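Local coordinates for protein pyruvate formate-lyase 2 (Archaeoglobus fulgidus, PDB 2F3O) that is of unknown physiological function but belongs to the glycyl radical enzymes, related to pyruvate formate-lyase and glycerol dehydratase, and is probably a lyase, at residues E22-Y27 and I77-V82; L26-M31 and A116-R121; H265-E270 and K509-L514. All coordinates share one frame; numbering follows the deposited sequence.

Interaction 1 (E22-Y27 and I77-V82); sequences ERCRLY and IFPEGV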
loop_
_atom_site.group_PDB
_atom_site.type_symbol
_atom_site.label_atom_id
_atom_site.label_comp_id
_atom_site.label_asym_id
_atom_site.label_seq_id
_atom_site.Cartn_x
_atom_site.Cartn_y
_atom_site.Cartn_z
ATOM N N GLU A 22 20.131 -40.314 -9.123
ATOM C CA GLU A 22 20.196 -40.236 -7.655
ATOM C C GLU A 22 19.516 -38.997 -7.054
ATOM O O GLU A 22 18.866 -39.094 -6.009
ATOM C CB GLU A 22 21.649 -40.343 -7.163
ATOM C CG GLU A 22 22.379 -41.635 -7.556
ATOM C CD GLU A 22 23.035 -41.565 -8.942
ATOM O OE1 GLU A 22 22.951 -40.494 -9.588
ATOM O OE2 GLU A 22 23.632 -42.572 -9.390
ATOM N N ARG A 23 19.663 -37.846 -7.707
ATOM C CA ARG A 23 18.924 -36.659 -7.297
ATOM C C ARG A 23 17.432 -36.902 -7.511
ATOM O O ARG A 23 16.630 -36.674 -6.617
ATOM C CB ARG A 23 19.391 -35.410 -8.057
ATOM C CG ARG A 23 18.729 -34.106 -7.593
ATOM C CD ARG A 23 17.478 -33.806 -8.385
ATOM N NE ARG A 23 16.682 -32.749 -7.802
ATOM C CZ ARG A 23 15.427 -32.481 -8.144
ATOM N NH1 ARG A 23 14.798 -33.188 -9.076
ATOM N NH2 ARG A 23 14.801 -31.476 -7.569
ATOM N N CYS A 24 17.080 -37.377 -8.696
ATOM C CA CYS A 24 15.696 -37.602 -9.047
ATOM C C CYS A 24 14.967 -38.506 -8.056
ATOM O O CYS A 24 13.848 -38.212 -7.644
ATOM C CB CYS A 24 15.631 -38.207 -10.438
ATOM S SG CYS A 24 13.970 -38.449 -10.992
ATOM N N ARG A 25 15.639 -39.581 -7.656
ATOM C CA ARG A 25 15.109 -40.582 -6.725
ATOM C C ARG A 25 14.914 -40.050 -5.325
ATOM O O ARG A 25 13.821 -40.179 -4.765
ATOM C CB ARG A 25 16.063 -41.771 -6.609
ATOM C CG ARG A 25 16.006 -42.738 -7.745
ATOM C CD ARG A 25 16.712 -44.005 -7.360
ATOM N NE ARG A 25 15.787 -44.909 -6.694
ATOM C CZ ARG A 25 16.080 -46.162 -6.374
ATOM N NH1 ARG A 25 17.281 -46.651 -6.654
ATOM N NH2 ARG A 25 15.172 -46.919 -5.772
ATOM N N LEU A 26 15.982 -39.487 -4.757
ATOM C CA LEU A 26 15.963 -39.003 -3.378
ATOM C C LEU A 26 14.998 -37.832 -3.180
ATOM O O LEU A 26 14.417 -37.682 -2.101
ATOM C CB LEU A 26 17.363 -38.606 -2.938
ATOM C CG LEU A 26 18.324 -39.756 -2.666
ATOM C CD1 LEU A 26 19.754 -39.245 -2.679
ATOM C CD2 LEU A 26 17.989 -40.436 -1.344
ATOM N N TYR A 27 14.838 -37.016 -4.224
ATOM C CA TYR A 27 13.812 -35.983 -4.271
ATOM C C TYR A 27 12.413 -36.568 -4.104
ATOM O O TYR A 27 11.642 -36.108 -3.261
ATOM C CB TYR A 27 13.878 -35.258 -5.602
ATOM C CG TYR A 27 13.012 -34.032 -5.699
ATOM C CD1 TYR A 27 13.352 -32.855 -5.047
ATOM C CD2 TYR A 27 11.864 -34.040 -6.469
ATOM C CE1 TYR A 27 12.555 -31.717 -5.159
ATOM C CE2 TYR A 27 11.069 -32.919 -6.578
ATOM C CZ TYR A 27 11.410 -31.769 -5.927
ATOM O OH TYR A 27 10.588 -30.690 -6.073
ATOM N N ILE A 77 17.808 -35.184 -13.453
ATOM C CA ILE A 77 16.397 -35.259 -13.836
ATOM C C ILE A 77 15.518 -34.449 -12.867
ATOM O O ILE A 77 15.636 -34.594 -11.643
ATOM C CB ILE A 77 15.908 -36.724 -13.874
ATOM C CG1 ILE A 77 16.818 -37.585 -14.732
ATOM C CG2 ILE A 77 14.485 -36.829 -14.397
ATOM C CD1 ILE A 77 16.406 -39.032 -14.719
ATOM N N PHE A 78 14.649 -33.593 -13.415
ATOM C CA PHE A 78 13.723 -32.802 -12.611
ATOM C C PHE A 78 12.304 -33.160 -13.013
ATOM O O PHE A 78 11.726 -32.495 -13.856
ATOM C CB PHE A 78 13.984 -31.294 -12.782
ATOM C CG PHE A 78 15.276 -30.837 -12.158
ATOM C CD1 PHE A 78 16.472 -30.930 -12.850
ATOM C CD2 PHE A 78 15.300 -30.353 -10.859
ATOM C CE1 PHE A 78 17.663 -30.548 -12.253
ATOM C CE2 PHE A 78 16.488 -29.967 -10.251
ATOM C CZ PHE A 78 17.667 -30.063 -10.942
ATOM N N PRO A 79 11.731 -34.226 -12.412
ATOM C CA PRO A 79 10.397 -34.684 -12.812
ATOM C C PRO A 79 9.283 -33.719 -12.411
ATOM O O PRO A 79 8.180 -33.800 -12.945
ATOM C CB PRO A 79 10.241 -36.011 -12.056
ATOM C CG PRO A 79 11.108 -35.863 -10.859
ATOM C CD PRO A 79 12.290 -35.066 -11.329
ATOM N N GLU A 80 9.582 -32.805 -11.493
ATOM C CA GLU A 80 8.632 -31.775 -11.088
ATOM C C GLU A 80 8.489 -30.752 -12.222
ATOM O O GLU A 80 7.448 -30.113 -12.387
ATOM C CB GLU A 80 9.050 -31.126 -9.754
ATOM C CG GLU A 80 10.285 -30.229 -9.809
ATOM C CD GLU A 80 11.607 -30.929 -9.465
ATOM O OE1 GLU A 80 12.385 -30.348 -8.677
ATOM O OE2 GLU A 80 11.888 -32.044 -9.970
ATOM N N GLY A 81 9.537 -30.639 -13.022
ATOM C CA GLY A 81 9.499 -29.786 -14.185
ATOM C C GLY A 81 9.268 -30.597 -15.441
ATOM O O GLY A 81 8.144 -30.996 -15.742
ATOM N N VAL A 82 10.343 -30.862 -16.172
ATOM C CA VAL A 82 10.178 -31.424 -17.500
ATOM C C VAL A 82 10.940 -32.752 -17.698
ATOM O O VAL A 82 11.096 -33.254 -18.818
ATOM C CB VAL A 82 10.411 -30.318 -18.592
ATOM C CG1 VAL A 82 11.808 -30.372 -19.232
ATOM C CG2 VAL A 82 9.305 -30.361 -19.626
#
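A buried salt bridge between Arg23 and Glu80, with apolar contacts beside it, joins helix 22-34 to the loop that runs from strand 74-75 to helix 83-87. The two side chains meet tip to tip, end-on: Arg23 NH2 donates to Glu80 OE1 at 2.9 Å, and the longer bond from Arg23 NH1 to Glu80 OE2 measures 3.3 Å. Each carboxylate oxygen uses its syn lone pair, and the two flat groups lie nearly coplanar, 12° apart. Arg23 NH1 has a second acceptor, Ile77 O at 3.0 Å, reached through a lone pair but tilted from the guanidinium plane. NE binds Gln266 O, which helps to fix the rotation of the group. Its two faces are covered as well. Phe78 CE2 sits 3.4 Å above the centre of one face of the Arg23 guanidinium, while Tyr27 CG lies over the opposite face, offset toward the rim, in a cation-pi contact.

The Glu80 carboxylate also forms a salt bridge with Lys509, so the anion stands between two cations and would probably stay ionised. Tyr27 OH is hydrogen-bonded to Gln43 and lies 3.2 Å from Glu80 OE1. Beside the ion pair, Cys24, the next residue of the helix, packs its CB on Ile77 CB at 3.8 Å, and Cys24 SG touches Pro79 CD. The loop turns here through a type I beta turn, Phe78 to Gly81, which presents its third residue to a bidentate, end-on arginine-carboxylate salt bridge, buried between helix and loop.

Interaction 2 (L26-M31 and A116-R121); sequences LYTESM and APYWQR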
loop_
_atom_site.group_PDB
_atom_site.type_symbol
_atom_site.label_atom_id
_atom_site.label_comp_id
_atom_site.label_asym_id
_atom_site.label_seq_id
_atom_site.Cartn_x
_atom_site.Cartn_y
_atom_site.Cartn_z
ATOM N N LEU A 26 15.982 -39.487 -4.757
ATOM C CA LEU A 26 15.963 -39.003 -3.378
ATOM C C LEU A 26 14.998 -37.832 -3.180
ATOM O O LEU A 26 14.417 -37.682 -2.101
ATOM C CB LEU A 26 17.363 -38.606 -2.938
ATOM C CG LEU A 26 18.324 -39.756 -2.666
ATOM C CD1 LEU A 26 19.754 -39.245 -2.679
ATOM C CD2 LEU A 26 17.989 -40.436 -1.344
ATOM N N TYR A 27 14.838 -37.016 -4.224
ATOM C CA TYR A 27 13.812 -35.983 -4.271
ATOM C C TYR A 27 12.413 -36.568 -4.104
ATOM O O TYR A 27 11.642 -36.108 -3.261
ATOM C CB TYR A 27 13.878 -35.258 -5.602
ATOM C CG TYR A 27 13.012 -34.032 -5.699
ATOM C CD1 TYR A 27 13.352 -32.855 -5.047
ATOM C CD2 TYR A 27 11.864 -34.040 -6.469
ATOM C CE1 TYR A 27 12.555 -31.717 -5.159
ATOM C CE2 TYR A 27 11.069 -32.919 -6.578
ATOM C CZ TYR A 27 11.410 -31.769 -5.927
ATOM O OH TYR A 27 10.588 -30.690 -6.073
ATOM N N THR A 28 12.106 -37.589 -4.899
ATOM C CA THR A 28 10.815 -38.250 -4.856
ATOM C C THR A 28 10.592 -38.914 -3.498
ATOM O O THR A 28 9.514 -38.839 -2.910
ATOM C CB THR A 28 10.711 -39.278 -5.984
ATOM O OG1 THR A 28 10.959 -38.632 -7.237
ATOM C CG2 THR A 28 9.336 -39.900 -6.027
ATOM N N GLU A 29 11.650 -39.524 -2.986
ATOM C CA GLU A 29 11.642 -40.211 -1.705
ATOM C C GLU A 29 11.235 -39.281 -0.562
ATOM O O GLU A 29 10.436 -39.662 0.300
ATOM C CB GLU A 29 13.038 -40.746 -1.464
ATOM C CG GLU A 29 13.128 -42.028 -0.702
ATOM C CD GLU A 29 14.572 -42.464 -0.610
ATOM O OE1 GLU A 29 15.159 -42.357 0.502
ATOM O OE2 GLU A 29 15.129 -42.851 -1.676
ATOM N N SER A 30 11.770 -38.058 -0.577
ATOM C CA SER A 30 11.421 -37.043 0.410
ATOM C C SER A 30 10.022 -36.518 0.189
ATOM O O SER A 30 9.266 -36.375 1.144
ATOM C CB SER A 30 12.393 -35.878 0.363
ATOM O OG SER A 30 12.092 -34.908 1.356
ATOM N N MET A 31 9.680 -36.238 -1.070
ATOM C CA MET A 31 8.349 -35.741 -1.424
ATOM C C MET A 31 7.228 -36.713 -1.048
ATOM O O MET A 31 6.120 -36.290 -0.737
ATOM C CB MET A 31 8.262 -35.365 -2.910
ATOM C CG MET A 31 9.076 -34.138 -3.318
ATOM S SD MET A 31 8.564 -32.546 -2.632
ATOM C CE MET A 31 7.276 -32.107 -3.764
ATOM N N ALA A 116 7.965 -41.903 -12.882
ATOM C CA ALA A 116 6.912 -41.477 -13.819
ATOM C C ALA A 116 5.427 -41.654 -13.420
ATOM O O ALA A 116 4.609 -40.818 -13.809
ATOM C CB ALA A 116 7.149 -42.064 -15.203
ATOM N N PRO A 117 5.055 -42.732 -12.681
ATOM C CA PRO A 117 3.653 -42.655 -12.263
ATOM C C PRO A 117 3.388 -41.707 -11.083
ATOM O O PRO A 117 2.268 -41.230 -10.953
ATOM C CB PRO A 117 3.295 -44.111 -11.888
ATOM C CG PRO A 117 4.493 -44.938 -12.226
ATOM C CD PRO A 117 5.664 -43.998 -12.233
ATOM N N TYR A 118 4.387 -41.427 -10.245
ATOM C CA TYR A 118 4.195 -40.490 -9.130
ATOM C C TYR A 118 4.081 -39.042 -9.616
ATOM O O TYR A 118 3.141 -38.330 -9.274
ATOM C CB TYR A 118 5.326 -40.609 -8.099
ATOM C CG TYR A 118 5.157 -39.711 -6.887
ATOM C CD1 TYR A 118 4.282 -40.050 -5.868
ATOM C CD2 TYR A 118 5.879 -38.529 -6.758
ATOM C CE1 TYR A 118 4.120 -39.244 -4.760
ATOM C CE2 TYR A 118 5.724 -37.713 -5.651
ATOM C CZ TYR A 118 4.840 -38.074 -4.652
ATOM O OH TYR A 118 4.662 -37.255 -3.553
ATOM N N TRP A 119 5.037 -38.620 -10.430
ATOM C CA TRP A 119 5.112 -37.236 -10.855
ATOM C C TRP A 119 4.129 -36.849 -11.950
ATOM O O TRP A 119 3.882 -35.676 -12.169
ATOM C CB TRP A 119 6.541 -36.891 -11.234
ATOM C CG TRP A 119 7.350 -36.761 -10.024
ATOM C CD1 TRP A 119 8.235 -37.665 -9.529
ATOM C CD2 TRP A 119 7.316 -35.675 -9.095
ATOM N NE1 TRP A 119 8.775 -37.201 -8.358
ATOM C CE2 TRP A 119 8.225 -35.979 -8.069
ATOM C CE3 TRP A 119 6.621 -34.459 -9.044
ATOM C CZ2 TRP A 119 8.449 -35.120 -6.998
ATOM C CZ3 TRP A 119 6.843 -33.612 -7.984
ATOM C CH2 TRP A 119 7.750 -33.942 -6.976
ATOM N N GLN A 120 3.586 -37.842 -12.637
ATOM C CA GLN A 120 2.439 -37.651 -13.502
ATOM C C GLN A 120 1.438 -36.818 -12.745
ATOM O O GLN A 120 1.054 -37.180 -11.617
ATOM C CB GLN A 120 1.801 -39.012 -13.789
ATOM C CG GLN A 120 0.893 -39.043 -14.993
ATOM C CD GLN A 120 1.615 -38.621 -16.260
ATOM O OE1 GLN A 120 2.776 -39.002 -16.501
ATOM N NE2 GLN A 120 0.936 -37.828 -17.080
ATOM N N ARG A 121 1.044 -35.692 -13.332
ATOM C CA ARG A 121 0.085 -34.750 -12.695
ATOM C C ARG A 121 0.458 -34.169 -11.277
ATOM O O ARG A 121 -0.404 -33.794 -10.478
ATOM C CB ARG A 121 -1.386 -35.231 -12.842
ATOM C CG ARG A 121 -1.889 -36.225 -11.827
ATOM C CD ARG A 121 -3.179 -36.844 -12.268
ATOM N NE ARG A 121 -3.501 -37.965 -11.390
ATOM C CZ ARG A 121 -4.668 -38.603 -11.388
ATOM N NH1 ARG A 121 -5.636 -38.224 -12.226
ATOM N NH2 ARG A 121 -4.870 -39.621 -10.547
#
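The backbones of Thr28 and Tyr118 come closest here, with CA atoms 8.2 Å apart, a spacing that leaves room for side chains between two helices. This is helix-to-helix packing, with Tyr118 and Trp119 set against Tyr27, Thr28 and Met31. Helix 22-34 runs unbroken through 26-31, whereas the last turn of helix 105-119 is weakly bonded and kinked at Pro117, with a weak bond from Gln120 N to Ala116 O as it ends. From that last turn Tyr118 and Trp119 both point toward helix 22-34.

The Trp119 indole lies among Tyr27, Thr28 and Met31. Its benzo part meets Tyr27 obliquely, Trp119 CZ2 lying 3.4 Å from Tyr27 CE2. The planes are only 22° apart, but the rings are slid so far that they barely overlap, their centroids being 5.5 Å apart. Met31 folds over at chi2 and chi3; its CE reaches the indole edge at Trp119 CH2, 3.7 Å away, and its CG lies over one face of the Tyr27 ring, off toward the rim. Tyr118 CD2 in turn lies over a face of the indole, near the rim, and touches Thr28 CG2 at 3.8 Å. The hydroxyl of Tyr118 is hydrogen-bonded to Glu35, close to the carbonyl of Met31. Beyond the touching residues, Arg121 packs on Lys32 of the second subunit, so the subunit interface begins just past this contact.

Thr28 supplies the polar link. Its OG1 lies beside the backbone N (chi1 -56°), where the hydroxyl also bonds Cys24 O one turn back along the helix. Trp119 NE1 donates to Thr28 OG1 in a nearly straight bond of 2.8 Å, with the oxygen 8° out of the indole plane.

Interaction 3 (H265-E270 and K509-L514); sequences HQENYE and KPTPLL
Glu267 OE1 is held by two donors. Leu514 N approaches the syn lone pair of Glu267 OE1 at 2.9 Å, while Asn268 ND2 comes from the anti side at 3.0 Å, with Glu267 OE1 tilted out of the amide plane. The other oxygen, Glu267 OE2, accepts Leu513 N at 2.9 Å, again through its syn lone pair. One carboxylate therefore spans two successive backbone N-H groups in the first turn of helix 512-516. Pro512 N is also near OE2 but has no hydrogen to share. Glu267 CG stands anti to the backbone N (chi1 168°), and the chain runs extended from there to the helix start, passing obliquely by Thr511.

Asn268 ND2 also binds Leu264 O, while Asn268 OD1 rests against Thr511 CG2 at 3.3 Å and Leu514 CD2 at 3.4 Å. On the main-chain side, Lys509 NZ donates to Glu267 O at 2.6 Å, in the carbonyl plane. The lysine chain is bent at chi2 and chi4, and its ammonium also meets Glu80. Leu513 packs on Ala263 and Leu264 of helix 250-267, adding an apolar side to the joint.

An alanine in place of Glu267 would probably leave Leu513 N and Leu514 N without their acceptor and the ND2 of Asn268 with one mate fewer, though the carbonyl held by Lys509 would remain. A buried carboxylate facing the positive end of a helix dipole is likely to be stabilised as the anion, and here that charge ties the end of helix 250-267 to the beginning of helix 512-516.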
loop_
_atom_site.group_PDB
_atom_site.type_symbol
_atom_site.label_atom_id
_atom_site.label_comp_id
_atom_site.label_asym_id
_atom_site.label_seq_id
_atom_site.Cartn_x
_atom_site.Cartn_y
_atom_site.Cartn_z
ATOM N N HIS A 265 22.137 -26.749 -8.085
ATOM C CA HIS A 265 21.786 -27.619 -9.174
ATOM C C HIS A 265 21.002 -28.852 -8.751
ATOM O O HIS A 265 20.622 -29.676 -9.594
ATOM C CB HIS A 265 23.025 -27.981 -9.967
ATOM C CG HIS A 265 23.416 -26.922 -10.941
ATOM N ND1 HIS A 265 24.218 -25.853 -10.594
ATOM C CD2 HIS A 265 23.071 -26.734 -12.236
ATOM C CE1 HIS A 265 24.370 -25.063 -11.641
ATOM N NE2 HIS A 265 23.686 -25.577 -12.651
ATOM N N GLN A 266 20.729 -28.972 -7.454
ATOM C CA GLN A 266 19.937 -30.089 -6.978
ATOM C C GLN A 266 18.536 -29.600 -6.730
ATOM O O GLN A 266 17.607 -30.392 -6.656
ATOM C CB GLN A 266 20.520 -30.700 -5.706
ATOM C CG GLN A 266 22.019 -30.978 -5.710
ATOM C CD GLN A 266 22.479 -31.743 -6.932
ATOM O OE1 GLN A 266 21.861 -32.731 -7.358
ATOM N NE2 GLN A 266 23.575 -31.283 -7.516
ATOM N N GLU A 267 18.392 -28.282 -6.617
ATOM C CA GLU A 267 17.087 -27.662 -6.406
ATOM C C GLU A 267 16.501 -27.115 -7.716
ATOM O O GLU A 267 15.323 -27.289 -8.005
ATOM C CB GLU A 267 17.209 -26.541 -5.375
ATOM C CG GLU A 267 15.984 -25.630 -5.266
ATOM C CD GLU A 267 16.189 -24.461 -4.314
ATOM O OE1 GLU A 267 16.897 -23.493 -4.676
ATOM O OE2 GLU A 267 15.639 -24.528 -3.194
ATOM N N ASN A 268 17.341 -26.467 -8.515
ATOM C CA ASN A 268 16.882 -25.752 -9.703
ATOM C C ASN A 268 17.369 -26.423 -10.942
ATOM O O ASN A 268 18.494 -26.940 -10.950
ATOM C CB ASN A 268 17.439 -24.342 -9.697
ATOM C CG ASN A 268 17.052 -23.603 -8.474
ATOM O OD1 ASN A 268 15.955 -23.046 -8.398
ATOM N ND2 ASN A 268 17.933 -23.606 -7.481
ATOM N N TYR A 269 16.557 -26.373 -11.999
ATOM C CA TYR A 269 16.895 -27.065 -13.235
ATOM C C TYR A 269 18.111 -26.460 -13.950
ATOM O O TYR A 269 18.511 -25.332 -13.684
ATOM C CB TYR A 269 15.647 -27.287 -14.126
ATOM C CG TYR A 269 15.378 -26.247 -15.171
ATOM C CD1 TYR A 269 15.266 -26.606 -16.508
ATOM C CD2 TYR A 269 15.231 -24.901 -14.829
ATOM C CE1 TYR A 269 15.018 -25.657 -17.493
ATOM C CE2 TYR A 269 14.998 -23.933 -15.804
ATOM C CZ TYR A 269 14.886 -24.322 -17.140
ATOM O OH TYR A 269 14.666 -23.368 -18.103
ATOM N N GLU A 270 18.684 -27.254 -14.849
ATOM C CA GLU A 270 20.042 -27.109 -15.409
ATOM C C GLU A 270 20.394 -25.831 -16.143
ATOM O O GLU A 270 21.549 -25.653 -16.510
ATOM C CB GLU A 270 20.268 -28.235 -16.405
ATOM C CG GLU A 270 19.272 -29.357 -16.241
ATOM C CD GLU A 270 18.042 -29.259 -17.150
ATOM O OE1 GLU A 270 18.156 -28.750 -18.294
ATOM O OE2 GLU A 270 16.952 -29.710 -16.709
ATOM N N LYS A 509 6.533 -25.222 -7.152
ATOM C CA LYS A 509 7.982 -25.305 -7.164
ATOM C C LYS A 509 8.567 -23.980 -6.669
ATOM O O LYS A 509 9.195 -23.225 -7.437
ATOM C CB LYS A 509 8.442 -25.637 -8.593
ATOM C CG LYS A 509 9.949 -25.703 -8.884
ATOM C CD LYS A 509 10.557 -26.918 -8.320
ATOM C CE LYS A 509 11.993 -27.007 -8.734
ATOM N NZ LYS A 509 12.766 -27.708 -7.671
ATOM N N PRO A 510 8.341 -23.660 -5.383
ATOM C CA PRO A 510 9.170 -22.569 -4.877
ATOM C C PRO A 510 10.607 -23.081 -4.651
ATOM O O PRO A 510 10.827 -24.290 -4.503
ATOM C CB PRO A 510 8.487 -22.167 -3.568
ATOM C CG PRO A 510 7.763 -23.398 -3.120
ATOM C CD PRO A 510 7.437 -24.206 -4.352
ATOM N N THR A 511 11.583 -22.183 -4.693
ATOM C CA THR A 511 12.976 -22.597 -4.655
ATOM C C THR A 511 13.770 -21.866 -3.576
ATOM O O THR A 511 14.477 -20.901 -3.865
ATOM C CB THR A 511 13.629 -22.392 -6.025
ATOM O OG1 THR A 511 13.457 -21.033 -6.452
ATOM C CG2 THR A 511 13.001 -23.332 -7.063
ATOM N N PRO A 512 13.645 -22.326 -2.320
ATOM C CA PRO A 512 14.164 -21.658 -1.127
ATOM C C PRO A 512 15.667 -21.429 -1.053
ATOM O O PRO A 512 16.081 -20.401 -0.540
ATOM C CB PRO A 512 13.757 -22.596 0.012
ATOM C CG PRO A 512 12.692 -23.448 -0.540
ATOM C CD PRO A 512 12.929 -23.567 -1.988
ATOM N N LEU A 513 16.491 -22.360 -1.508
ATOM C CA LEU A 513 17.941 -22.109 -1.458
ATOM C C LEU A 513 18.334 -20.950 -2.369
ATOM O O LEU A 513 19.026 -20.019 -1.915
ATOM C CB LEU A 513 18.763 -23.364 -1.775
ATOM C CG LEU A 513 20.283 -23.194 -1.795
ATOM C CD1 LEU A 513 20.807 -22.762 -0.449
ATOM C CD2 LEU A 513 20.964 -24.478 -2.246
ATOM N N LEU A 514 17.841 -20.994 -3.616
ATOM C CA LEU A 514 18.017 -19.941 -4.596
ATOM C C LEU A 514 17.521 -18.607 -4.068
ATOM O O LEU A 514 18.169 -17.579 -4.266
ATOM C CB LEU A 514 17.287 -20.299 -5.886
ATOM C CG LEU A 514 17.373 -19.260 -7.008
ATOM C CD1 LEU A 514 18.817 -19.024 -7.394
ATOM C CD2 LEU A 514 16.532 -19.656 -8.206
#

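All three contacts are buried, but their depth varies: interaction 3 lies about 16 Å from the chain centre, interaction 1 about 21 Å and interaction 2 about 27 Å (centre to centre), the last near the second subunit, which Arg121 reaches. Interactions 1 and 2 share helix 22-34, Tyr27 serving both, and Pro79 CB packs on Trp119 CG where they adjoin. Interactions 1 and 3 are joined through Glu80 and Lys509, and by Phe78, whose ring tip packs on backbone carbonyls of 265-270. Chemistry changes along the way: charge pairs with charge in interaction 1, aromatic surface dominates interaction 2, and a carboxylate meets backbone N-H groups in interaction 3.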